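Local coordinates for mandelate racemase/muconate lactonizing protein (Paenibacillus sp., PDB 3V5C), which probably catalyses the magnesium-dependent dehydration of a sugar acid, galacturonate, as a member of the enolase superfamily, at residues L135-D138 against D139-L142; L180-G183 against T184-I188; N215-K218 against E219-A223; E248-Q252 against R253-V257. The protein carries 1 engineered substitution. All coordinates share one frame; numbering follows the deposited sequence.

Contact 1: residues L135-D138 against D139-L142; sequences LYFD and DLHL
The closest side-chain packing in this pair of successive turns is between F137 and L140, the first and last residues of a type I beta turn. CB of F137 stands 3.7 Å from CG of L140, and L140 CD1 slants obliquely toward the phenyl ring. The isobutyl group also leans on the turn itself, L140 CG lying 3.4 Å from the carbonyl O of F137. F137 is at the same time the centre of an inverse gamma turn, in which D138 N gives a weak bond of 2.8 Å to Y136 O. A second type I turn follows directly, closed by L142 N to D139 O at 3.0 Å.

D139 belongs to the tight, buried part. With chi1 at 58° its CG sits between the backbone N and carbonyl carbon, which folds the carboxylate back until OD1 is 3.3 Å from F137 C. Salt bridges from OD1 to R173 and from OD2 to R186 probably offset the charge of this buried carboxylate. The loose side belongs to H141, an exposed residue that presents the CE1 corner of its imidazole edge to D138 O at 3.2 Å, near the ring plane.

The double turn leads from barrel strand 126-135 toward helix 145-161: F137 rests against K170 of strand 167-170, D139 against I190 of helix 180-198, and H141 and L142 against L151 of helix 145-161.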
loop_
_atom_site.group_PDB
_atom_site.type_symbol
_atom_site.label_atom_id
_atom_site.label_comp_id
_atom_site.label_asym_id
_atom_site.label_seq_id
_atom_site.Cartn_x
_atom_site.Cartn_y
_atom_site.Cartn_z
ATOM N N LEU A 135 -4.587 12.961 -2.583
ATOM C CA LEU A 135 -5.402 13.958 -3.290
ATOM C C LEU A 135 -6.890 13.558 -3.341
ATOM O O LEU A 135 -7.391 13.129 -4.371
ATOM C CB LEU A 135 -4.809 14.221 -4.676
ATOM C CG LEU A 135 -3.374 14.754 -4.671
ATOM C CD1 LEU A 135 -2.800 14.874 -6.098
ATOM C CD2 LEU A 135 -3.316 16.090 -3.962
ATOM N N TYR A 136 -7.559 13.678 -2.192
ATOM C CA TYR A 136 -8.969 13.358 -2.015
ATOM C C TYR A 136 -9.881 14.489 -2.525
ATOM O O TYR A 136 -9.395 15.413 -3.179
ATOM C CB TYR A 136 -9.244 12.976 -0.541
ATOM C CG TYR A 136 -8.855 11.526 -0.280
ATOM C CD1 TYR A 136 -7.536 11.105 -0.445
ATOM C CD2 TYR A 136 -9.811 10.578 0.067
ATOM C CE1 TYR A 136 -7.178 9.775 -0.267
ATOM C CE2 TYR A 136 -9.456 9.243 0.250
ATOM C CZ TYR A 136 -8.144 8.861 0.085
ATOM O OH TYR A 136 -7.812 7.532 0.254
ATOM N N PHE A 137 -11.185 14.395 -2.269
ATOM C CA PHE A 137 -12.140 15.403 -2.737
ATOM C C PHE A 137 -12.111 16.600 -1.799
ATOM O O PHE A 137 -13.121 16.942 -1.168
ATOM C CB PHE A 137 -13.564 14.855 -2.744
ATOM C CG PHE A 137 -13.829 13.754 -3.756
ATOM C CD1 PHE A 137 -12.895 13.389 -4.737
ATOM C CD2 PHE A 137 -15.064 13.124 -3.753
ATOM C CE1 PHE A 137 -13.196 12.361 -5.664
ATOM C CE2 PHE A 137 -15.369 12.121 -4.669
ATOM C CZ PHE A 137 -14.446 11.742 -5.624
ATOM N N ASP A 138 -10.958 17.246 -1.717
ATOM C CA ASP A 138 -10.731 18.273 -0.707
ATOM C C ASP A 138 -11.296 19.626 -1.124
ATOM O O ASP A 138 -11.143 20.631 -0.409
ATOM C CB ASP A 138 -9.239 18.371 -0.453
ATOM C CG ASP A 138 -8.664 17.052 0.040
ATOM O OD1 ASP A 138 -9.216 16.511 1.030
ATOM O OD2 ASP A 138 -7.678 16.574 -0.553
ATOM N N ASP A 139 -11.960 19.613 -2.272
ATOM C CA ASP A 139 -12.489 20.802 -2.935
ATOM C C ASP A 139 -14.002 20.917 -2.849
ATOM O O ASP A 139 -14.571 21.814 -3.469
ATOM C CB ASP A 139 -12.150 20.711 -4.413
ATOM C CG ASP A 139 -12.708 19.445 -5.045
ATOM O OD1 ASP A 139 -12.297 18.356 -4.617
ATOM O OD2 ASP A 139 -13.572 19.535 -5.939
ATOM N N LEU A 140 -14.667 20.014 -2.132
ATOM C CA LEU A 140 -16.122 19.931 -2.237
ATOM C C LEU A 140 -16.852 21.126 -1.618
ATOM O O LEU A 140 -18.007 21.380 -1.964
ATOM C CB LEU A 140 -16.649 18.620 -1.657
ATOM C CG LEU A 140 -16.285 17.346 -2.422
ATOM C CD1 LEU A 140 -16.911 16.159 -1.726
ATOM C CD2 LEU A 140 -16.772 17.435 -3.854
ATOM N N HIS A 141 -16.176 21.851 -0.725
ATOM C CA HIS A 141 -16.755 23.034 -0.092
ATOM C C HIS A 141 -16.714 24.240 -1.023
ATOM O O HIS A 141 -17.312 25.277 -0.719
ATOM C CB HIS A 141 -16.020 23.357 1.203
ATOM C CG HIS A 141 -14.578 23.696 1.012
ATOM N ND1 HIS A 141 -13.629 22.751 0.678
ATOM C CD2 HIS A 141 -13.913 24.869 1.143
ATOM C CE1 HIS A 141 -12.446 23.335 0.590
ATOM N NE2 HIS A 141 -12.590 24.620 0.873
ATOM N N LEU A 142 -16.010 24.103 -2.145
ATOM C CA LEU A 142 -15.900 25.167 -3.142
ATOM C C LEU A 142 -16.866 24.963 -4.316
ATOM O O LEU A 142 -16.837 23.934 -5.007
ATOM C CB LEU A 142 -14.463 25.276 -3.659
ATOM C CG LEU A 142 -13.411 25.625 -2.608
ATOM C CD1 LEU A 142 -12.013 25.576 -3.217
ATOM C CD2 LEU A 142 -13.706 27.003 -1.982
#

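Contact 2: residues L180-G183 against T184-I188; sequences LWEG and TKRDI
The guanidinium of R186 and the carboxylate of E182, one helical turn apart, lie side by side with their planes 71° from each other. E182 OE2 approaches obliquely and well out of the guanidinium plane, 4.1 Å from R186 NH2, so any attraction is between charges alone, with no N-H aimed at the oxygen. A water joins them instead, donating to E182 OE2 at 2.8 Å and accepting from R186 NE at 2.9 Å. The indole of W181 carries L180 CD2 over one face, displaced toward the rim.

This is the first part of helix 180-198, the helix of a beta-alpha-beta unit in the enolase-type barrel that runs from strand 167-170 to strand 204-207. Backbone bonds of the i to i+4 type connect the two segments; the one from K185 N to W181 O is nearly straight, at 173°.

On the exposed side E182 is extended, CG opposite the backbone N, which carries the carboxylate to the water. R186 bends at chi2 and chi3, and its buried end is fixed by a salt bridge to D139 and a hydrogen bond to L142 O. D187 is likewise turned to outside partners, R173, G172 and Y212. The buried hydroxyl of T184 returns to its own helix: with OG1 beside the backbone N (chi1 -52°), L180 O receives T184 OG1 at 2.8 Å and T184 N at 3.1 Å, from opposite faces of its carbonyl plane.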
loop_
_atom_site.group_PDB
_atom_site.type_symbol
_atom_site.label_atom_id
_atom_site.label_comp_id
_atom_site.label_asym_id
_atom_site.label_seq_id
_atom_site.Cartn_x
_atom_site.Cartn_y
_atom_site.Cartn_z
ATOM N N LEU A 180 -24.084 14.573 -10.982
ATOM C CA LEU A 180 -23.344 13.718 -11.898
ATOM C C LEU A 180 -22.492 14.456 -12.935
ATOM O O LEU A 180 -21.282 14.244 -13.034
ATOM C CB LEU A 180 -24.325 12.794 -12.612
ATOM C CG LEU A 180 -23.716 11.828 -13.616
ATOM C CD1 LEU A 180 -22.828 10.826 -12.902
ATOM C CD2 LEU A 180 -24.820 11.127 -14.403
ATOM N N TRP A 181 -23.121 15.318 -13.720
ATOM C CA TRP A 181 -22.411 15.954 -14.818
ATOM C C TRP A 181 -21.397 16.998 -14.338
ATOM O O TRP A 181 -20.273 17.028 -14.819
ATOM C CB TRP A 181 -23.404 16.523 -15.835
ATOM C CG TRP A 181 -24.320 15.447 -16.339
ATOM C CD1 TRP A 181 -25.654 15.315 -16.075
ATOM C CD2 TRP A 181 -23.960 14.317 -17.146
ATOM N NE1 TRP A 181 -26.150 14.189 -16.686
ATOM C CE2 TRP A 181 -25.131 13.559 -17.351
ATOM C CE3 TRP A 181 -22.767 13.882 -17.726
ATOM C CZ2 TRP A 181 -25.147 12.392 -18.115
ATOM C CZ3 TRP A 181 -22.781 12.715 -18.483
ATOM C CH2 TRP A 181 -23.962 11.985 -18.669
ATOM N N GLU A 182 -21.800 17.838 -13.391
ATOM C CA GLU A 182 -20.892 18.827 -12.824
ATOM C C GLU A 182 -19.688 18.157 -12.176
ATOM O O GLU A 182 -18.565 18.602 -12.348
ATOM C CB GLU A 182 -21.612 19.669 -11.783
ATOM C CG GLU A 182 -20.745 20.783 -11.250
ATOM C CD GLU A 182 -21.379 21.544 -10.107
ATOM O OE1 GLU A 182 -22.570 21.302 -9.787
ATOM O OE2 GLU A 182 -20.665 22.385 -9.518
ATOM N N GLY A 183 -19.933 17.088 -11.430
ATOM C CA GLY A 183 -18.849 16.407 -10.732
ATOM C C GLY A 183 -17.853 15.800 -11.704
ATOM O O GLY A 183 -16.637 15.790 -11.448
ATOM N N THR A 184 -18.360 15.257 -12.809
ATOM C CA THR A 184 -17.479 14.685 -13.820
ATOM C C THR A 184 -16.646 15.768 -14.523
ATOM O O THR A 184 -15.438 15.600 -14.750
ATOM C CB THR A 184 -18.278 13.805 -14.803
ATOM O OG1 THR A 184 -19.051 12.856 -14.051
ATOM C CG2 THR A 184 -17.353 13.054 -15.758
ATOM N N LYS A 185 -17.287 16.880 -14.882
ATOM C CA LYS A 185 -16.551 18.026 -15.425
ATOM C C LYS A 185 -15.450 18.490 -14.456
ATOM O O LYS A 185 -14.327 18.802 -14.868
ATOM C CB LYS A 185 -17.520 19.169 -15.736
ATOM C CG LYS A 185 -16.891 20.346 -16.468
ATOM C CD LYS A 185 -17.936 21.444 -16.715
ATOM C CE LYS A 185 -17.302 22.825 -16.798
ATOM N NZ LYS A 185 -18.320 23.890 -16.575
ATOM N N ARG A 186 -15.774 18.493 -13.168
ATOM C CA ARG A 186 -14.840 18.956 -12.134
ATOM C C ARG A 186 -13.688 17.966 -11.993
ATOM O O ARG A 186 -12.538 18.388 -11.882
ATOM C CB ARG A 186 -15.570 19.234 -10.803
ATOM C CG ARG A 186 -14.695 19.345 -9.540
ATOM C CD ARG A 186 -14.420 20.741 -8.997
ATOM N NE ARG A 186 -15.581 21.607 -8.734
ATOM C CZ ARG A 186 -16.059 21.951 -7.532
ATOM N NH1 ARG A 186 -15.542 21.483 -6.387
ATOM N NH2 ARG A 186 -17.079 22.798 -7.478
ATOM N N ASP A 187 -13.983 16.658 -12.036
ATOM C CA ASP A 187 -12.927 15.650 -12.021
ATOM C C ASP A 187 -11.897 15.960 -13.095
ATOM O O ASP A 187 -10.696 15.964 -12.836
ATOM C CB ASP A 187 -13.455 14.243 -12.345
ATOM C CG ASP A 187 -14.253 13.601 -11.225
ATOM O OD1 ASP A 187 -14.172 14.001 -10.038
ATOM O OD2 ASP A 187 -14.992 12.641 -11.570
ATOM N N ILE A 188 -12.386 16.170 -14.321
ATOM C CA ILE A 188 -11.517 16.360 -15.487
ATOM C C ILE A 188 -10.624 17.594 -15.303
ATOM O O ILE A 188 -9.416 17.528 -15.533
ATOM C CB ILE A 188 -12.341 16.505 -16.770
ATOM C CG1 ILE A 188 -12.985 15.155 -17.109
ATOM C CG2 ILE A 188 -11.440 16.963 -17.934
ATOM C CD1 ILE A 188 -14.180 15.230 -18.047
HETATM O O HOH W 1 -17.958 22.371 -10.243
#

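Contact 3: residues N215-K218 against E219-A223; sequences NLTK and EVLAA
Four consecutive i to i+4 bonds, from E219 N to N215 O through A222 N to K218 O, span 2.9 to 3.0 Å between N and O and identify an unbroken alpha helix across the two segments. It is helix 214-223 of the enolase-type barrel, linking strand 204-207 to strand 231-233 in a beta-alpha-beta unit.

On the buried flank T217 and L221 lie alongside each other and point the same way. The methyl of T217 makes the touch, its CG2 lying 3.8 Å from L221 CD1, while L221 CG comes within 3.3 Å of the carbonyl O of T217. T217 has CG2 opposite its backbone N, which leaves OG1 beside that N (chi1 -61°) and directed back to N213 O, just before the segment. Its polar and apolar branches thus serve different neighbours: the hydroxyl is satisfied at the helix start, and the methyl packs along the next turn. L232 of strand 231-233 meets both side chains of this pair.

V220 turns CG2 toward L216 O, the carbonyl that its own N binds, at 3.3 Å. K218, its chain extended, reaches across to helix 240-253 and a salt bridge with D245. The exposed E219 is engaged through water instead. Its chain is also extended, with CG opposite the backbone N (chi1 171°), and a water spans the first turn: it donates to E219 OE1 at 2.8 Å and, more weakly, to N215 O at 3.1 Å.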
loop_
_atom_site.group_PDB
_atom_site.type_symbol
_atom_site.label_atom_id
_atom_site.label_comp_id
_atom_site.label_asym_id
_atom_site.label_seq_id
_atom_site.Cartn_x
_atom_site.Cartn_y
_atom_site.Cartn_z
ATOM N N ASN A 215 -19.252 4.106 -19.774
ATOM C CA ASN A 215 -19.381 5.308 -20.593
ATOM C C ASN A 215 -18.879 6.575 -19.889
ATOM O O ASN A 215 -18.264 7.424 -20.527
ATOM C CB ASN A 215 -20.800 5.478 -21.151
ATOM C CG ASN A 215 -20.976 4.805 -22.503
ATOM O OD1 ASN A 215 -20.006 4.571 -23.213
ATOM N ND2 ASN A 215 -22.217 4.519 -22.878
ATOM N N LEU A 216 -19.116 6.708 -18.581
ATOM C CA LEU A 216 -18.510 7.822 -17.844
ATOM C C LEU A 216 -17.001 7.746 -17.952
ATOM O O LEU A 216 -16.322 8.764 -18.120
ATOM C CB LEU A 216 -18.909 7.811 -16.375
ATOM C CG LEU A 216 -20.254 8.436 -16.056
ATOM C CD1 LEU A 216 -20.697 8.053 -14.642
ATOM C CD2 LEU A 216 -20.196 9.965 -16.227
ATOM N N THR A 217 -16.477 6.525 -17.843
ATOM C CA THR A 217 -15.043 6.301 -17.915
ATOM C C THR A 217 -14.500 6.743 -19.254
ATOM O O THR A 217 -13.494 7.445 -19.310
ATOM C CB THR A 217 -14.717 4.824 -17.663
ATOM O OG1 THR A 217 -15.170 4.489 -16.343
ATOM C CG2 THR A 217 -13.212 4.594 -17.769
ATOM N N LYS A 218 -15.179 6.354 -20.330
ATOM C CA LYS A 218 -14.741 6.743 -21.660
ATOM C C LYS A 218 -14.834 8.257 -21.852
ATOM O O LYS A 218 -13.994 8.844 -22.542
ATOM C CB LYS A 218 -15.579 6.022 -22.721
ATOM C CG LYS A 218 -15.275 4.529 -22.785
ATOM C CD LYS A 218 -16.207 3.861 -23.799
ATOM C CE LYS A 218 -15.819 2.405 -23.984
ATOM N NZ LYS A 218 -16.762 1.722 -24.929
ATOM N N GLU A 219 -15.845 8.878 -21.250
ATOM C CA GLU A 219 -15.993 10.328 -21.388
ATOM C C GLU A 219 -14.819 11.034 -20.733
ATOM O O GLU A 219 -14.253 11.976 -21.300
ATOM C CB GLU A 219 -17.293 10.822 -20.780
ATOM C CG GLU A 219 -17.400 12.320 -20.711
ATOM C CD GLU A 219 -18.829 12.793 -20.545
ATOM O OE1 GLU A 219 -19.764 12.040 -20.918
ATOM O OE2 GLU A 219 -19.012 13.922 -20.039
ATOM N N VAL A 220 -14.450 10.576 -19.542
ATOM C CA VAL A 220 -13.335 11.174 -18.826
ATOM C C VAL A 220 -11.992 10.928 -19.528
ATOM O O VAL A 220 -11.181 11.852 -19.689
ATOM C CB VAL A 220 -13.297 10.640 -17.411
ATOM C CG1 VAL A 220 -12.004 11.033 -16.729
ATOM C CG2 VAL A 220 -14.519 11.133 -16.637
ATOM N N LEU A 221 -11.758 9.692 -19.960
ATOM C CA LEU A 221 -10.519 9.351 -20.650
ATOM C C LEU A 221 -10.372 10.128 -21.957
ATOM O O LEU A 221 -9.271 10.583 -22.280
ATOM C CB LEU A 221 -10.431 7.850 -20.920
ATOM C CG LEU A 221 -10.271 6.987 -19.672
ATOM C CD1 LEU A 221 -10.308 5.516 -20.023
ATOM C CD2 LEU A 221 -8.961 7.332 -18.993
ATOM N N ALA A 222 -11.469 10.281 -22.696
ATOM C CA ALA A 222 -11.415 11.032 -23.946
ATOM C C ALA A 222 -11.093 12.492 -23.649
ATOM O O ALA A 222 -10.221 13.076 -24.292
ATOM C CB ALA A 222 -12.720 10.896 -24.727
ATOM N N ALA A 223 -11.777 13.072 -22.665
ATOM C CA ALA A 223 -11.537 14.469 -22.311
ATOM C C ALA A 223 -10.069 14.672 -21.952
ATOM O O ALA A 223 -9.491 15.716 -22.256
ATOM C CB ALA A 223 -12.446 14.897 -21.168
HETATM O O HOH W 2 -20.605 9.412 -20.676
#

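Contact 4: residues E248-Q252 against R253-V257; sequences EWLGQ and RGQNV
Stacking joins W249 to R253, one helical turn further on. The two side chains run alongside each other, and the guanidinium of R253 lies flat on the indole, with centres 4.6 Å apart and planes only 13° from parallel. R253 NE is 3.5 Å from W249 CH2, and the CD methylene lies over the six-membered ring, modelled too close for its exact distance to be trusted. W249 has CG opposite its backbone N (chi1 -177°), which swings the indole along the helix toward R253.

Among the hydrogen bonds, those of the backbone define a Schellman motif at the C-terminus of helix 240-253. Q255 N binds L250 O at 3.0 Å, and within that loop G254 N binds G251 O, also at 3.0 Å, approaching from above the carbonyl plane. The chain can turn off here because G254 has a positive phi of 66°. A side-chain bond from R253 NE to Q255 OE1, 3.2 Å long, helps to set the rotation of the guanidinium from the side of the departing loop, while Q255 NE2 bonds to L221 O.

Apolar packing completes the cap. L250 CD2 meets Q255 CB at 3.9 Å, the contact across the turn that usually accompanies this motif, and L250 CD1 faces V257 CB at 4.4 Å.

The turn passes the chain from helix 240-253 into strand 258-261 of the barrel, with W249 and L250 packed on L221, and R253 on A222, of the adjacent helix 214-223.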
loop_
_atom_site.group_PDB
_atom_site.type_symbol
_atom_site.label_atom_id
_atom_site.label_comp_id
_atom_site.label_asym_id
_atom_site.label_seq_id
_atom_site.Cartn_x
_atom_site.Cartn_y
_atom_site.Cartn_z
ATOM N N GLU A 248 -10.109 -2.446 -25.657
ATOM C CA GLU A 248 -10.214 -2.361 -27.113
ATOM C C GLU A 248 -10.397 -0.911 -27.540
ATOM O O GLU A 248 -9.799 -0.456 -28.509
ATOM C CB GLU A 248 -11.366 -3.235 -27.603
ATOM C CG GLU A 248 -11.744 -3.065 -29.056
ATOM C CD GLU A 248 -12.739 -4.125 -29.498
ATOM O OE1 GLU A 248 -12.716 -5.234 -28.921
ATOM O OE2 GLU A 248 -13.547 -3.849 -30.410
ATOM N N TRP A 249 -11.225 -0.186 -26.794
ATOM C CA TRP A 249 -11.482 1.223 -27.042
ATOM C C TRP A 249 -10.188 2.039 -26.893
ATOM O O TRP A 249 -9.867 2.855 -27.749
ATOM C CB TRP A 249 -12.549 1.699 -26.053
ATOM C CG TRP A 249 -13.006 3.128 -26.197
ATOM C CD1 TRP A 249 -14.025 3.595 -26.976
ATOM C CD2 TRP A 249 -12.503 4.254 -25.477
ATOM N NE1 TRP A 249 -14.163 4.958 -26.813
ATOM C CE2 TRP A 249 -13.240 5.384 -25.894
ATOM C CE3 TRP A 249 -11.492 4.421 -24.521
ATOM C CZ2 TRP A 249 -13.005 6.655 -25.385
ATOM C CZ3 TRP A 249 -11.251 5.695 -24.025
ATOM C CH2 TRP A 249 -12.005 6.793 -24.459
ATOM N N LEU A 250 -9.450 1.818 -25.810
ATOM C CA LEU A 250 -8.175 2.492 -25.612
ATOM C C LEU A 250 -7.207 2.175 -26.753
ATOM O O LEU A 250 -6.446 3.038 -27.188
ATOM C CB LEU A 250 -7.548 2.067 -24.285
ATOM C CG LEU A 250 -8.187 2.652 -23.023
ATOM C CD1 LEU A 250 -7.611 1.957 -21.803
ATOM C CD2 LEU A 250 -7.942 4.148 -22.954
ATOM N N GLY A 251 -7.224 0.932 -27.216
ATOM C CA GLY A 251 -6.340 0.515 -28.294
ATOM C C GLY A 251 -6.659 1.230 -29.598
ATOM O O GLY A 251 -5.759 1.725 -30.282
ATOM N N GLN A 252 -7.941 1.292 -29.941
ATOM C CA GLN A 252 -8.362 1.931 -31.179
ATOM C C GLN A 252 -7.963 3.397 -31.191
ATOM O O GLN A 252 -7.753 3.981 -32.254
ATOM C CB GLN A 252 -9.874 1.799 -31.372
ATOM C CG GLN A 252 -10.314 0.417 -31.813
ATOM C CD GLN A 252 -9.735 0.027 -33.163
ATOM O OE1 GLN A 252 -10.040 0.648 -34.184
ATOM N NE2 GLN A 252 -8.893 -1.001 -33.173
ATOM N N ARG A 253 -7.848 3.980 -30.001
ATOM C CA ARG A 253 -7.541 5.399 -29.853
ATOM C C ARG A 253 -6.048 5.661 -29.730
ATOM O O ARG A 253 -5.613 6.811 -29.769
ATOM C CB ARG A 253 -8.241 5.957 -28.615
ATOM C CG ARG A 253 -9.749 5.872 -28.677
ATOM C CD ARG A 253 -10.365 6.381 -27.389
ATOM N NE ARG A 253 -9.782 7.662 -27.004
ATOM C CZ ARG A 253 -10.253 8.849 -27.378
ATOM N NH1 ARG A 253 -9.642 9.956 -26.973
ATOM N NH2 ARG A 253 -11.329 8.938 -28.147
ATOM N N GLY A 254 -5.270 4.598 -29.558
ATOM C CA GLY A 254 -3.844 4.727 -29.312
ATOM C C GLY A 254 -3.550 5.392 -27.976
ATOM O O GLY A 254 -2.481 5.972 -27.772
ATOM N N GLN A 255 -4.509 5.300 -27.061
ATOM C CA GLN A 255 -4.382 5.902 -25.742
ATOM C C GLN A 255 -3.796 4.894 -24.757
ATOM O O GLN A 255 -4.423 3.879 -24.439
ATOM C CB GLN A 255 -5.749 6.429 -25.262
ATOM C CG GLN A 255 -5.703 7.230 -23.972
ATOM C CD GLN A 255 -6.986 8.014 -23.706
ATOM O OE1 GLN A 255 -7.994 7.841 -24.393
ATOM N NE2 GLN A 255 -6.946 8.887 -22.707
ATOM N N ASN A 256 -2.583 5.175 -24.297
ATOM C CA ASN A 256 -1.858 4.284 -23.403
ATOM C C ASN A 256 -2.137 4.594 -21.945
ATOM O O ASN A 256 -1.479 5.447 -21.343
ATOM C CB ASN A 256 -0.355 4.397 -23.661
ATOM C CG ASN A 256 -0.008 4.157 -25.113
ATOM O OD1 ASN A 256 -0.557 3.256 -25.748
ATOM N ND2 ASN A 256 0.883 4.979 -25.658
ATOM N N VAL A 257 -3.123 3.907 -21.388
ATOM C CA VAL A 257 -3.456 4.024 -19.975
ATOM C C VAL A 257 -3.584 2.608 -19.410
ATOM O O VAL A 257 -4.332 1.785 -19.943
ATOM C CB VAL A 257 -4.787 4.762 -19.815
ATOM C CG1 VAL A 257 -5.200 4.845 -18.346
ATOM C CG2 VAL A 257 -4.692 6.163 -20.431
#

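In the fold
Contacts 2, 3 and 4 follow the outer helices of the barrel in chain order, and each touches the next. Contacts 2 and 3 both lie wholly within helices, meeting through small apolar groups such as T184 CG2 and V220 CG2; contact 4 is a helix end and adds a polar tie, Q255 NE2 to L221 O. Contact 1, a loop of successive turns, joins contact 2 through polar links, a salt bridge from D139 and a probable hydrogen bond from L142 O, both to R186. All four are partly buried: buried D139 is held by salt bridges, whereas exposed E182 and E219 use waters and exposed R253 a flat stack. Contacts 1 and 4 do not touch, their centres lying about 30 Å apart.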